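Local coordinates for giardin subunit alpha-1 (Giardia intestinalis, PDB 4EVF), which is an annexin that binds calcium and phosphatidylserine, and is involved in parasite attachment to the intestinal mucosa and in cytoskeletal remodelling, at residues Val21-Ile26 against Ser65-Leu70; Arg250-Met255 against Thr290-Lys295; Gln164-Asp167 against Tyr173-Asp176; Gln203-Ile208 against Thr212-Phe217; Asp73-Arg78 against Pro104-Glu109. One frame throughout, in Å; residues are numbered along the deposited sequence.

Interaction 1. Residues Val21-Ile26 against Ser65-Leu70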
# COMPACT_ATOMS: atom_id res chain seq x y z
N VAL A 21 0.43 -20.86 -8.61
CA VAL A 21 1.27 -19.95 -9.37
C VAL A 21 0.57 -19.53 -10.67
O VAL A 21 0.70 -18.39 -11.11
CB VAL A 21 2.66 -20.55 -9.67
CG1 VAL A 21 3.47 -19.61 -10.53
CG2 VAL A 21 3.40 -20.83 -8.37
N GLN A 22 -0.19 -20.45 -11.26
CA GLN A 22 -0.92 -20.13 -12.49
C GLN A 22 -2.02 -19.09 -12.25
O GLN A 22 -2.25 -18.21 -13.08
CB GLN A 22 -1.49 -21.39 -13.14
CG GLN A 22 -2.25 -21.13 -14.43
CD GLN A 22 -1.42 -20.44 -15.50
OE1 GLN A 22 -0.20 -20.29 -15.36
NE2 GLN A 22 -2.07 -20.00 -16.57
N ILE A 23 -2.71 -19.19 -11.12
CA ILE A 23 -3.70 -18.18 -10.78
C ILE A 23 -3.00 -16.84 -10.55
O ILE A 23 -3.45 -15.80 -11.03
CB ILE A 23 -4.53 -18.57 -9.55
CG1 ILE A 23 -5.32 -19.85 -9.83
CG2 ILE A 23 -5.43 -17.42 -9.10
CD1 ILE A 23 -5.85 -20.52 -8.58
N ALA A 24 -1.89 -16.88 -9.82
CA ALA A 24 -1.08 -15.70 -9.59
C ALA A 24 -0.60 -15.12 -10.91
O ALA A 24 -0.60 -13.91 -11.10
CB ALA A 24 0.11 -16.02 -8.66
N PHE A 25 -0.20 -15.99 -11.84
CA PHE A 25 0.34 -15.50 -13.10
C PHE A 25 -0.72 -14.76 -13.92
O PHE A 25 -0.45 -13.70 -14.49
CB PHE A 25 0.95 -16.61 -13.94
CG PHE A 25 1.42 -16.14 -15.29
CD1 PHE A 25 2.52 -15.32 -15.41
CD2 PHE A 25 0.72 -16.48 -16.44
CE1 PHE A 25 2.94 -14.85 -16.64
CE2 PHE A 25 1.13 -16.02 -17.68
CZ PHE A 25 2.24 -15.21 -17.78
N ILE A 26 -1.91 -15.35 -13.98
CA ILE A 26 -3.02 -14.72 -14.69
C ILE A 26 -3.39 -13.40 -14.02
O ILE A 26 -3.60 -12.39 -14.69
CB ILE A 26 -4.26 -15.63 -14.74
CG1 ILE A 26 -3.97 -16.88 -15.57
CG2 ILE A 26 -5.44 -14.87 -15.33
CD1 ILE A 26 -4.90 -18.04 -15.29
N SER A 65 -5.84 -16.25 0.52
CA SER A 65 -6.44 -14.95 0.81
C SER A 65 -6.00 -13.89 -0.20
O SER A 65 -6.84 -13.13 -0.71
CB SER A 65 -6.09 -14.49 2.23
OG SER A 65 -6.74 -15.31 3.18
N LEU A 66 -4.70 -13.85 -0.49
CA LEU A 66 -4.13 -12.95 -1.49
C LEU A 66 -4.75 -13.16 -2.87
O LEU A 66 -5.13 -12.19 -3.55
CB LEU A 66 -2.61 -13.12 -1.56
CG LEU A 66 -1.88 -12.43 -2.72
CD1 LEU A 66 -2.23 -10.96 -2.82
CD2 LEU A 66 -0.35 -12.59 -2.62
N LEU A 67 -4.84 -14.41 -3.30
CA LEU A 67 -5.40 -14.73 -4.62
C LEU A 67 -6.87 -14.33 -4.75
O LEU A 67 -7.29 -13.80 -5.78
CB LEU A 67 -5.17 -16.21 -4.96
CG LEU A 67 -3.68 -16.57 -5.08
CD1 LEU A 67 -3.45 -18.07 -5.28
CD2 LEU A 67 -3.02 -15.77 -6.19
N MET A 68 -7.63 -14.58 -3.69
CA MET A 68 -9.01 -14.11 -3.56
C MET A 68 -9.11 -12.60 -3.68
O MET A 68 -9.94 -12.08 -4.42
CB MET A 68 -9.61 -14.52 -2.20
CG MET A 68 -9.75 -16.02 -2.00
SD MET A 68 -10.28 -16.44 -0.33
CE MET A 68 -11.90 -15.65 -0.24
N ASP A 69 -8.26 -11.90 -2.93
CA ASP A 69 -8.25 -10.44 -2.91
C ASP A 69 -8.10 -9.87 -4.32
O ASP A 69 -8.78 -8.91 -4.70
CB ASP A 69 -7.09 -9.91 -2.05
CG ASP A 69 -7.30 -10.16 -0.55
OD1 ASP A 69 -8.42 -10.52 -0.14
OD2 ASP A 69 -6.34 -9.95 0.21
N LEU A 70 -7.19 -10.46 -5.09
CA LEU A 70 -6.90 -9.99 -6.45
C LEU A 70 -8.12 -10.05 -7.38
O LEU A 70 -8.16 -9.36 -8.40
CB LEU A 70 -5.73 -10.76 -7.06
CG LEU A 70 -4.39 -10.48 -6.36
CD1 LEU A 70 -3.35 -11.56 -6.70
CD2 LEU A 70 -3.87 -9.09 -6.70
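Leu67 is the residue of 65-70 that bridges to the other helix, resting on Ile23 and Ala24. Ahead of it in the chain, Leu66 turns its side chain to Arg249 and Thr252 of helix 245-255 and to Leu291. Leu67 comes next and points toward 21-26. Its CG stands anti to the carbonyl carbon (chi1 -64°); the extended branch is CD1, and the other methyl, CD2, turns to the gap. That single methyl does nearly all the touching. Leu67 CD2 lies 3.9 Å from Ala24 CA and 4.0 Å from Ala24 CB, so it rests partly on bare backbone, and it also meets Ile23 CG2 at 4.1 Å, the Ile23 branch that is anti to the backbone N. With only a methyl on Ala24, the backbones come close, Ala24 CA to Leu67 CA being 6.7 Å. Further along, Met68 leans on Ile54 and Lys55 of helix 50-57, while Asp69 forms a salt bridge with Arg249. Leu70 points toward 21-26 again but makes its contact with Leu291. No hydrogen bond crosses; the join is small, buried and purely apolar. Helices 20-28 and 62-70 meeting through aliphatic side chains are part of the all-helical bundle of an annexin repeat, here the predicted first one.

Interaction 2. Residues Arg250-Met255 against Thr290-Lys295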
# COMPACT_ATOMS: atom_id res chain seq x y z
N ARG A 250 -1.55 -7.78 2.17
CA ARG A 250 -2.21 -6.48 2.12
C ARG A 250 -1.77 -5.69 0.90
O ARG A 250 -2.59 -5.39 0.04
CB ARG A 250 -1.97 -5.68 3.41
CG ARG A 250 -2.70 -6.28 4.63
CD ARG A 250 -2.64 -5.35 5.83
NE ARG A 250 -1.26 -5.09 6.25
CZ ARG A 250 -0.65 -5.72 7.26
NH1 ARG A 250 -1.29 -6.65 7.95
NH2 ARG A 250 0.60 -5.41 7.58
N ILE A 251 -0.48 -5.40 0.77
CA ILE A 251 -0.03 -4.50 -0.29
C ILE A 251 -0.08 -5.12 -1.69
O ILE A 251 -0.37 -4.43 -2.67
CB ILE A 251 1.36 -3.87 -0.01
CG1 ILE A 251 2.50 -4.84 -0.28
CG2 ILE A 251 1.45 -3.35 1.43
CD1 ILE A 251 3.85 -4.30 0.20
N THR A 252 0.17 -6.43 -1.79
CA THR A 252 0.07 -7.09 -3.09
C THR A 252 -1.39 -7.18 -3.55
O THR A 252 -1.70 -6.87 -4.70
CB THR A 252 0.74 -8.47 -3.09
OG1 THR A 252 2.03 -8.37 -2.48
CG2 THR A 252 0.90 -8.99 -4.51
N GLY A 253 -2.27 -7.58 -2.64
CA GLY A 253 -3.69 -7.74 -2.93
C GLY A 253 -4.40 -6.45 -3.33
O GLY A 253 -5.30 -6.47 -4.18
N MET A 254 -3.98 -5.34 -2.74
CA MET A 254 -4.61 -4.04 -2.98
C MET A 254 -3.96 -3.23 -4.09
O MET A 254 -4.62 -2.42 -4.74
CB MET A 254 -4.59 -3.17 -1.72
CG MET A 254 -5.53 -3.60 -0.61
SD MET A 254 -5.42 -2.50 0.81
CE MET A 254 -3.68 -2.54 1.20
N MET A 255 -2.65 -3.41 -4.28
CA MET A 255 -1.87 -2.36 -4.94
C MET A 255 -0.84 -2.82 -5.97
O MET A 255 -0.15 -1.98 -6.56
CB MET A 255 -1.16 -1.50 -3.88
CG MET A 255 -2.05 -0.43 -3.25
SD MET A 255 -2.32 0.97 -4.36
CE MET A 255 -0.93 2.03 -3.94
N THR A 290 5.81 -13.92 -8.91
CA THR A 290 4.97 -13.84 -10.10
C THR A 290 4.23 -12.49 -10.15
O THR A 290 4.30 -11.76 -11.15
CB THR A 290 3.94 -14.99 -10.14
OG1 THR A 290 4.62 -16.25 -10.07
CG2 THR A 290 3.12 -14.93 -11.42
N LEU A 291 3.55 -12.17 -9.06
CA LEU A 291 2.73 -10.95 -8.99
C LEU A 291 3.55 -9.68 -9.13
O LEU A 291 3.07 -8.71 -9.72
CB LEU A 291 1.89 -10.92 -7.72
CG LEU A 291 0.85 -12.04 -7.58
CD1 LEU A 291 0.35 -12.18 -6.14
CD2 LEU A 291 -0.33 -11.81 -8.54
N TRP A 292 4.78 -9.68 -8.62
CA TRP A 292 5.63 -8.49 -8.64
C TRP A 292 6.54 -8.45 -9.87
O TRP A 292 7.28 -7.50 -10.08
CB TRP A 292 6.43 -8.34 -7.34
CG TRP A 292 5.57 -7.90 -6.21
CD1 TRP A 292 5.05 -8.69 -5.22
CD2 TRP A 292 5.09 -6.58 -5.98
NE1 TRP A 292 4.28 -7.92 -4.38
CE2 TRP A 292 4.30 -6.62 -4.81
CE3 TRP A 292 5.27 -5.35 -6.63
CZ2 TRP A 292 3.68 -5.49 -4.29
CZ3 TRP A 292 4.64 -4.22 -6.11
CH2 TRP A 292 3.86 -4.30 -4.95
N ARG A 293 6.43 -9.49 -10.70
CA ARG A 293 7.16 -9.59 -11.96
C ARG A 293 8.67 -9.60 -11.76
O ARG A 293 9.40 -8.89 -12.45
CB ARG A 293 6.73 -8.49 -12.94
CG ARG A 293 5.34 -8.70 -13.49
CD ARG A 293 5.01 -7.70 -14.60
NE ARG A 293 3.58 -7.72 -14.90
CZ ARG A 293 2.96 -6.81 -15.65
NH1 ARG A 293 3.65 -5.81 -16.18
NH2 ARG A 293 1.66 -6.91 -15.87
N VAL A 294 9.11 -10.42 -10.83
CA VAL A 294 10.52 -10.59 -10.64
C VAL A 294 10.85 -12.10 -10.48
O VAL A 294 11.48 -12.48 -9.53
CB VAL A 294 11.08 -9.75 -9.49
CG1 VAL A 294 10.84 -8.30 -9.78
CG2 VAL A 294 10.45 -10.05 -8.20
N LYS A 295 10.44 -12.92 -11.44
CA LYS A 295 10.87 -14.31 -11.51
C LYS A 295 12.37 -14.35 -11.78
O LYS A 295 13.01 -15.38 -11.58
CB LYS A 295 10.14 -15.04 -12.63
CG LYS A 295 8.63 -15.03 -12.52
CD LYS A 295 8.00 -15.66 -13.77
CE LYS A 295 6.48 -15.66 -13.66
NZ LYS A 295 6.06 -16.96 -13.06
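Thr252 turns OG1 beside its own backbone N (chi1 -47°) and CG2 anti to that N, while Trp292 swings its indole away from the carbonyl carbon (chi1 -73°); these two choices put the indole N-H against the threonine hydroxyl. The setting is the helical annexin fold, in the predicted fourth repeat, where helix 245-255 meets the last turn of helix 284-292. Trp292 NE1 donates to Thr252 OG1 over 3.0 Å, with the hydroxyl at the edge of the ring and tilted slightly from its plane. The bond is moderately bent, at 149°. The same hydroxyl bonds to Met248 O one turn back, so it gives its own proton to the helix while receiving the indole's, and a buried polar pair is satisfied. Around this bond the packing is apolar: Thr252 CG2 meets Leu291 CD1 at 3.6 Å, and Ile251 CG1 approaches Trp292 CZ2 at 4.2 Å. Val256 and Cys259 touch the indole too. Just past the tryptophan, Arg293 takes a positive phi and closes the helix in a Schellman motif. Beyond it the chain folds back, and Lys295 NZ makes a weak hydrogen bond of 3.4 Å to Thr290 OG1.

Interaction 3. Residues Gln164-Asp167 against Tyr173-Asp176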
# COMPACT_ATOMS: atom_id res chain seq x y z
N GLN A 164 14.07 24.78 8.41
CA GLN A 164 13.95 25.59 9.61
C GLN A 164 12.92 24.97 10.56
O GLN A 164 13.12 24.94 11.77
CB GLN A 164 13.58 27.04 9.26
CG GLN A 164 14.66 27.78 8.48
CD GLN A 164 14.21 29.14 7.97
OE1 GLN A 164 13.02 29.35 7.69
NE2 GLN A 164 15.15 30.07 7.85
N ALA A 165 11.84 24.44 10.00
CA ALA A 165 10.84 23.74 10.81
C ALA A 165 11.44 22.53 11.53
O ALA A 165 11.17 22.31 12.72
CB ALA A 165 9.66 23.32 9.96
N PHE A 166 12.24 21.73 10.82
CA PHE A 166 12.90 20.58 11.44
C PHE A 166 13.84 21.05 12.56
O PHE A 166 13.84 20.51 13.67
CB PHE A 166 13.70 19.77 10.41
CG PHE A 166 12.88 18.78 9.63
CD1 PHE A 166 12.72 18.93 8.25
CD2 PHE A 166 12.29 17.69 10.25
CE1 PHE A 166 11.97 18.02 7.52
CE2 PHE A 166 11.55 16.78 9.53
CZ PHE A 166 11.39 16.94 8.16
N ASP A 167 14.62 22.08 12.26
CA ASP A 167 15.63 22.55 13.20
C ASP A 167 15.02 23.15 14.48
O ASP A 167 15.59 23.04 15.56
CB ASP A 167 16.56 23.56 12.53
CG ASP A 167 17.87 23.73 13.28
OD1 ASP A 167 18.52 22.70 13.61
OD2 ASP A 167 18.23 24.89 13.57
N TYR A 173 4.15 22.61 11.80
CA TYR A 173 4.46 22.90 10.39
C TYR A 173 4.72 21.59 9.64
O TYR A 173 4.34 21.43 8.48
CB TYR A 173 5.69 23.81 10.30
CG TYR A 173 6.03 24.30 8.91
CD1 TYR A 173 5.69 25.58 8.50
CD2 TYR A 173 6.73 23.49 8.01
CE1 TYR A 173 6.00 26.04 7.25
CE2 TYR A 173 7.05 23.94 6.74
CZ TYR A 173 6.67 25.23 6.37
OH TYR A 173 6.98 25.70 5.12
N LEU A 174 5.38 20.66 10.33
CA LEU A 174 5.72 19.37 9.75
C LEU A 174 4.48 18.55 9.41
O LEU A 174 4.39 17.97 8.32
CB LEU A 174 6.61 18.61 10.72
CG LEU A 174 8.13 18.68 10.55
CD1 LEU A 174 8.64 19.90 9.81
CD2 LEU A 174 8.82 18.49 11.92
N ILE A 175 3.52 18.52 10.33
CA ILE A 175 2.31 17.74 10.16
C ILE A 175 1.49 18.30 9.00
O ILE A 175 0.99 17.57 8.15
CB ILE A 175 1.48 17.71 11.46
CG1 ILE A 175 2.23 16.93 12.55
CG2 ILE A 175 0.12 17.09 11.23
CD1 ILE A 175 1.72 17.20 13.95
N ASP A 176 1.37 19.62 8.97
CA ASP A 176 0.64 20.29 7.91
C ASP A 176 1.36 20.13 6.57
O ASP A 176 0.74 19.90 5.56
CB ASP A 176 0.46 21.77 8.24
CG ASP A 176 -0.23 22.53 7.14
OD1 ASP A 176 -1.47 22.49 7.10
OD2 ASP A 176 0.48 23.15 6.31
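Leu174 lies across the face of Phe166, the two side chains meeting at about a right angle. The Leu174 CD1 methyl stands almost exactly on the ring normal, 4.2 Å from the centroid of the Phe166 ring and only 5° off the perpendicular, which makes a clean CH-pi contact. The other methyl lies beyond the ring's edge, Leu174 CD2 3.9 Å from Phe166 CD2. In Phe166, CG anti to the carbonyl carbon (chi1 -83°) swings the ring toward the leucine. Leu174 has a chi1 of -95°, away from the usual staggered positions, perhaps because of this fit. Ala165 lies alongside. Ala165 CB points toward 173-176 and touches two neighbours, 3.6 Å from Leu174 CD1 and 3.5 Å from Tyr173 CD2. The tyrosine ring meets that methyl obliquely, and its hydroxyl makes a weak hydrogen bond with Arg151. Helix 201-208 borders the same cluster: Ala204, Ile205 and Ile208 touch Phe166. These are helices 155-167 and 171-180, joined by a short turn in the predicted third annexin repeat. Nothing polar crosses between the two segments, so between these two segments the contact rests on dispersion, CH-pi interaction and burial.

Interaction 4. Residues Gln203-Ile208 against Thr212-Phe217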
# COMPACT_ATOMS: atom_id res chain seq x y z
N GLN A 203 16.88 12.06 6.66
CA GLN A 203 17.78 12.17 7.82
C GLN A 203 17.20 13.13 8.85
O GLN A 203 17.27 12.89 10.07
CB GLN A 203 19.17 12.61 7.36
CG GLN A 203 19.79 11.62 6.38
CD GLN A 203 21.12 12.06 5.81
OE1 GLN A 203 22.05 11.28 5.71
NE2 GLN A 203 21.20 13.32 5.41
N ALA A 204 16.59 14.20 8.35
CA ALA A 204 15.91 15.16 9.21
C ALA A 204 14.80 14.49 10.01
O ALA A 204 14.69 14.72 11.21
CB ALA A 204 15.36 16.34 8.38
N ILE A 205 14.01 13.65 9.35
CA ILE A 205 12.95 12.90 10.02
C ILE A 205 13.52 12.05 11.16
O ILE A 205 12.97 12.00 12.26
CB ILE A 205 12.19 11.99 9.02
CG1 ILE A 205 11.43 12.83 7.99
CG2 ILE A 205 11.20 11.08 9.74
CD1 ILE A 205 10.61 12.00 7.03
N ALA A 206 14.64 11.39 10.89
CA ALA A 206 15.25 10.52 11.88
C ALA A 206 15.75 11.32 13.08
O ALA A 206 15.81 10.80 14.20
CB ALA A 206 16.38 9.72 11.24
N THR A 207 16.11 12.58 12.85
CA THR A 207 16.68 13.40 13.91
C THR A 207 15.63 13.81 14.93
O THR A 207 15.92 13.89 16.12
CB THR A 207 17.35 14.67 13.35
OG1 THR A 207 18.50 14.32 12.57
CG2 THR A 207 17.76 15.59 14.49
N ILE A 208 14.41 14.05 14.45
CA ILE A 208 13.34 14.58 15.30
C ILE A 208 12.35 13.52 15.80
O ILE A 208 11.77 13.67 16.88
CB ILE A 208 12.56 15.71 14.60
CG1 ILE A 208 11.46 16.24 15.52
CG2 ILE A 208 11.96 15.20 13.29
CD1 ILE A 208 10.84 17.54 15.07
N THR A 212 6.79 5.05 16.03
CA THR A 212 5.67 5.19 15.11
C THR A 212 5.64 6.57 14.42
O THR A 212 5.29 6.67 13.23
CB THR A 212 4.31 4.87 15.79
OG1 THR A 212 4.37 3.57 16.40
CG2 THR A 212 3.17 4.87 14.75
N ASP A 213 6.02 7.62 15.15
CA ASP A 213 6.14 8.94 14.52
C ASP A 213 7.10 8.82 13.36
O ASP A 213 6.79 9.23 12.24
CB ASP A 213 6.71 10.00 15.48
CG ASP A 213 5.70 10.49 16.50
OD1 ASP A 213 4.47 10.38 16.26
OD2 ASP A 213 6.15 10.98 17.55
N TYR A 214 8.27 8.27 13.66
CA TYR A 214 9.29 8.10 12.64
C TYR A 214 8.78 7.37 11.40
O TYR A 214 8.88 7.87 10.28
CB TYR A 214 10.51 7.36 13.20
CG TYR A 214 11.49 7.03 12.12
CD1 TYR A 214 12.38 8.00 11.65
CD2 TYR A 214 11.51 5.77 11.52
CE1 TYR A 214 13.27 7.72 10.64
CE2 TYR A 214 12.40 5.48 10.51
CZ TYR A 214 13.28 6.46 10.07
OH TYR A 214 14.17 6.20 9.07
N TYR A 215 8.26 6.16 11.60
CA TYR A 215 7.83 5.36 10.47
C TYR A 215 6.69 6.01 9.69
O TYR A 215 6.63 5.88 8.48
CB TYR A 215 7.47 3.93 10.90
CG TYR A 215 8.69 3.18 11.34
CD1 TYR A 215 9.70 2.90 10.43
CD2 TYR A 215 8.87 2.81 12.67
CE1 TYR A 215 10.85 2.24 10.83
CE2 TYR A 215 10.01 2.15 13.08
CZ TYR A 215 10.99 1.86 12.15
OH TYR A 215 12.13 1.20 12.54
N THR A 216 5.82 6.72 10.40
CA THR A 216 4.70 7.38 9.73
C THR A 216 5.20 8.46 8.77
O THR A 216 4.79 8.51 7.59
CB THR A 216 3.69 8.00 10.73
OG1 THR A 216 3.10 6.97 11.53
CG2 THR A 216 2.59 8.74 9.98
N PHE A 217 6.08 9.33 9.25
CA PHE A 217 6.64 10.39 8.41
C PHE A 217 7.56 9.83 7.31
O PHE A 217 7.63 10.37 6.19
CB PHE A 217 7.37 11.44 9.25
CG PHE A 217 6.45 12.43 9.92
CD1 PHE A 217 5.77 12.08 11.08
CD2 PHE A 217 6.28 13.70 9.41
CE1 PHE A 217 4.92 12.98 11.71
CE2 PHE A 217 5.43 14.61 10.02
CZ PHE A 217 4.75 14.24 11.18
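Ile205 and Tyr214 meet nearly at a right angle, and apolar contacts make up the whole join. Ile205 CG2, anti to the backbone N, reaches two residues at once: 3.8 Å to Tyr214 CD1 and 3.9 Å to Phe217 CB. Ile205 CD1 goes further, ending 3.5 Å from the backbone oxygen Phe217 O. At the more open edge Ala206 presents its backbone to the ring, with Ala206 CA 3.6 Å from Tyr214 CE1 and lying near the plane of the tyrosine. Tyr214 reaches it because chi1 of 173° sets CG anti to the backbone N and brings the CE1 edge of the ring to Ala206.

Hydrogen bonds stay within each helix. Thr216 OG1 gives its proton to Thr212 O at 2.8 Å, and Thr216 N bonds to the same oxygen from the opposite face of the carbonyl plane, so two donors grip one acceptor; Thr207 OG1 repeats the turn-back to Gln203 O.

The two short helical segments run nearly antiparallel, 163° apart with axes 9.3 Å from each other, as in a helical hairpin of the annexin fold. Helices 155-167 and 171-180 pack on the Ile205 and Ile208 side, while helix 135-145 lies against Thr212, Thr216 and Phe217.

Interaction 5. Residues Asp73-Arg78 against Pro104-Glu109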
# COMPACT_ATOMS: atom_id res chain seq x y z
N ASP A 73 -13.25 -6.93 -4.82
CA ASP A 73 -13.31 -5.47 -4.89
C ASP A 73 -12.24 -4.89 -3.97
O ASP A 73 -12.29 -5.10 -2.75
CB ASP A 73 -14.68 -4.94 -4.50
CG ASP A 73 -14.85 -3.46 -4.82
OD1 ASP A 73 -15.59 -3.11 -5.76
OD2 ASP A 73 -14.22 -2.65 -4.13
N ARG A 74 -11.29 -4.18 -4.56
CA ARG A 74 -10.12 -3.69 -3.83
C ARG A 74 -10.46 -2.66 -2.75
O ARG A 74 -9.66 -2.42 -1.86
CB ARG A 74 -9.08 -3.13 -4.79
CG ARG A 74 -9.48 -1.81 -5.46
CD ARG A 74 -8.51 -1.45 -6.59
NE ARG A 74 -8.91 -0.22 -7.28
CZ ARG A 74 -9.83 -0.17 -8.24
NH1 ARG A 74 -10.45 -1.29 -8.60
NH2 ARG A 74 -10.14 0.98 -8.82
N HIS A 75 -11.64 -2.05 -2.85
CA HIS A 75 -12.08 -1.08 -1.85
C HIS A 75 -12.69 -1.79 -0.65
O HIS A 75 -12.47 -1.39 0.49
CB HIS A 75 -13.05 -0.07 -2.48
CG HIS A 75 -12.51 0.58 -3.71
ND1 HIS A 75 -13.15 0.51 -4.93
CD2 HIS A 75 -11.37 1.28 -3.92
CE1 HIS A 75 -12.43 1.15 -5.84
NE2 HIS A 75 -11.35 1.63 -5.25
N GLU A 76 -13.43 -2.86 -0.92
CA GLU A 76 -13.92 -3.73 0.16
C GLU A 76 -12.76 -4.45 0.86
O GLU A 76 -12.78 -4.63 2.08
CB GLU A 76 -14.92 -4.76 -0.36
CG GLU A 76 -16.27 -4.17 -0.68
CD GLU A 76 -17.20 -5.16 -1.35
OE1 GLU A 76 -16.81 -6.33 -1.52
OE2 GLU A 76 -18.33 -4.77 -1.71
N VAL A 77 -11.79 -4.87 0.06
CA VAL A 77 -10.56 -5.46 0.59
C VAL A 77 -9.87 -4.48 1.55
O VAL A 77 -9.66 -4.80 2.72
CB VAL A 77 -9.59 -5.86 -0.55
CG1 VAL A 77 -8.23 -6.28 0.03
CG2 VAL A 77 -10.19 -6.99 -1.39
N ARG A 78 -9.54 -3.29 1.05
CA ARG A 78 -8.90 -2.27 1.87
C ARG A 78 -9.70 -1.92 3.12
O ARG A 78 -9.15 -1.83 4.23
CB ARG A 78 -8.56 -1.02 1.05
CG ARG A 78 -7.68 -0.01 1.79
CD ARG A 78 -7.41 1.26 0.97
NE ARG A 78 -6.61 1.04 -0.24
CZ ARG A 78 -5.28 0.95 -0.26
NH1 ARG A 78 -4.63 0.77 -1.40
NH2 ARG A 78 -4.60 1.04 0.88
N PRO A 104 -5.68 8.78 -3.67
CA PRO A 104 -6.89 9.44 -3.16
C PRO A 104 -8.17 8.83 -3.72
O PRO A 104 -9.16 8.74 -2.99
CB PRO A 104 -6.72 10.91 -3.61
CG PRO A 104 -5.61 10.92 -4.59
CD PRO A 104 -4.74 9.73 -4.29
N GLU A 105 -8.16 8.41 -4.98
CA GLU A 105 -9.32 7.79 -5.61
C GLU A 105 -9.72 6.52 -4.85
O GLU A 105 -10.87 6.34 -4.47
CB GLU A 105 -9.01 7.44 -7.07
CG GLU A 105 -8.74 8.66 -7.96
CD GLU A 105 -7.42 9.38 -7.64
OE1 GLU A 105 -6.52 8.77 -7.03
OE2 GLU A 105 -7.29 10.57 -8.01
N ASP A 106 -8.74 5.65 -4.63
CA ASP A 106 -8.99 4.41 -3.91
C ASP A 106 -9.43 4.67 -2.46
O ASP A 106 -10.22 3.92 -1.89
CB ASP A 106 -7.74 3.51 -3.96
CG ASP A 106 -7.67 2.66 -5.22
OD1 ASP A 106 -8.68 2.58 -5.96
OD2 ASP A 106 -6.60 2.06 -5.47
N TRP A 107 -8.90 5.72 -1.85
CA TRP A 107 -9.27 6.01 -0.47
C TRP A 107 -10.74 6.37 -0.43
O TRP A 107 -11.49 5.88 0.41
CB TRP A 107 -8.46 7.17 0.10
CG TRP A 107 -8.85 7.46 1.51
CD1 TRP A 107 -9.53 8.54 1.98
CD2 TRP A 107 -8.61 6.61 2.64
NE1 TRP A 107 -9.72 8.43 3.35
CE2 TRP A 107 -9.16 7.26 3.77
CE3 TRP A 107 -7.98 5.38 2.81
CZ2 TRP A 107 -9.09 6.71 5.05
CZ3 TRP A 107 -7.91 4.83 4.09
CH2 TRP A 107 -8.46 5.50 5.19
N HIS A 108 -11.14 7.24 -1.35
CA HIS A 108 -12.51 7.71 -1.41
C HIS A 108 -13.50 6.56 -1.53
O HIS A 108 -14.53 6.56 -0.85
CB HIS A 108 -12.66 8.70 -2.56
CG HIS A 108 -14.00 9.36 -2.63
ND1 HIS A 108 -14.98 8.94 -3.51
CD2 HIS A 108 -14.51 10.41 -1.95
CE1 HIS A 108 -16.05 9.71 -3.36
NE2 HIS A 108 -15.79 10.61 -2.42
N GLU A 109 -13.20 5.60 -2.40
CA GLU A 109 -14.11 4.46 -2.61
C GLU A 109 -14.08 3.52 -1.41
O GLU A 109 -15.08 2.88 -1.08
CB GLU A 109 -13.76 3.70 -3.89
CG GLU A 109 -14.06 4.46 -5.18
CD GLU A 109 -15.55 4.54 -5.47
OE1 GLU A 109 -16.05 3.65 -6.19
OE2 GLU A 109 -16.21 5.49 -4.99
O HOH W 1 -10.44 4.00 -7.45
O HOH W 2 -6.29 -0.32 -3.90
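His75 and Arg74 both turn to Asp106, and the join belongs to the helical annexin fold, where the starts of helices 74-87 and 104-118 cross at -73° in the predicted second repeat. The tight part is Asp106 OD1. Arg74 NE reaches Asp106 OD1 at 3.1 Å as part of a salt bridge, on the syn side, and His75 NE2 reaches the same Asp106 OD1 at 2.9 Å, tilted well above the carboxylate plane, both from the same face. Water 1 adds a third bond of 2.7 Å to Asp106 OD1. Three donors on one oxygen should favour the ionised carboxylate. Arg74 gets there with its CG in the crowded position between the backbone N and the carbonyl carbon (chi1 70°) and an extended chain from there; this also lays one face of its guanidinium over His75 CE1. Arg74 CG lies over one imidazole face, toward its rim, and Glu109 CB over the opposite face. Asp73, the N-cap, holds the start of the helix through OD2, accepting from His75 N and, weakly, from Glu76 N.

The looser side is toward solvent. Glu109 bends its carboxylate off the histidine, away from 73-78, and is exposed. Deeper in, Arg78 does not reach Asp106 directly, and water 2 makes the link, 3.2 Å from Arg78 NH1 and 2.9 Å from Asp106 OD2.

In the fold
Interactions 1, 2 and 5 form one connected region, while interactions 3 and 4 make a second on the opposite side of the chain's centre from interactions 1 and 2. Interactions 1 and 2, centres 9 Å apart, touch most closely: Phe25 CA meets Thr290 CG2 at 3.3 Å, and Ala24 O meets Leu291 CD2 at the same distance, joining the first and fourth predicted repeats. Interaction 5 adjoins interaction 2, centres 17 Å apart, where Met254 and Met255 pack on Val77 and Arg78. Interactions 3 and 4, centres 12 Å apart, share a wall of Phe166, Ala204, Leu174 and Ile208. The nearest atoms of the two regions are about 12 Å apart.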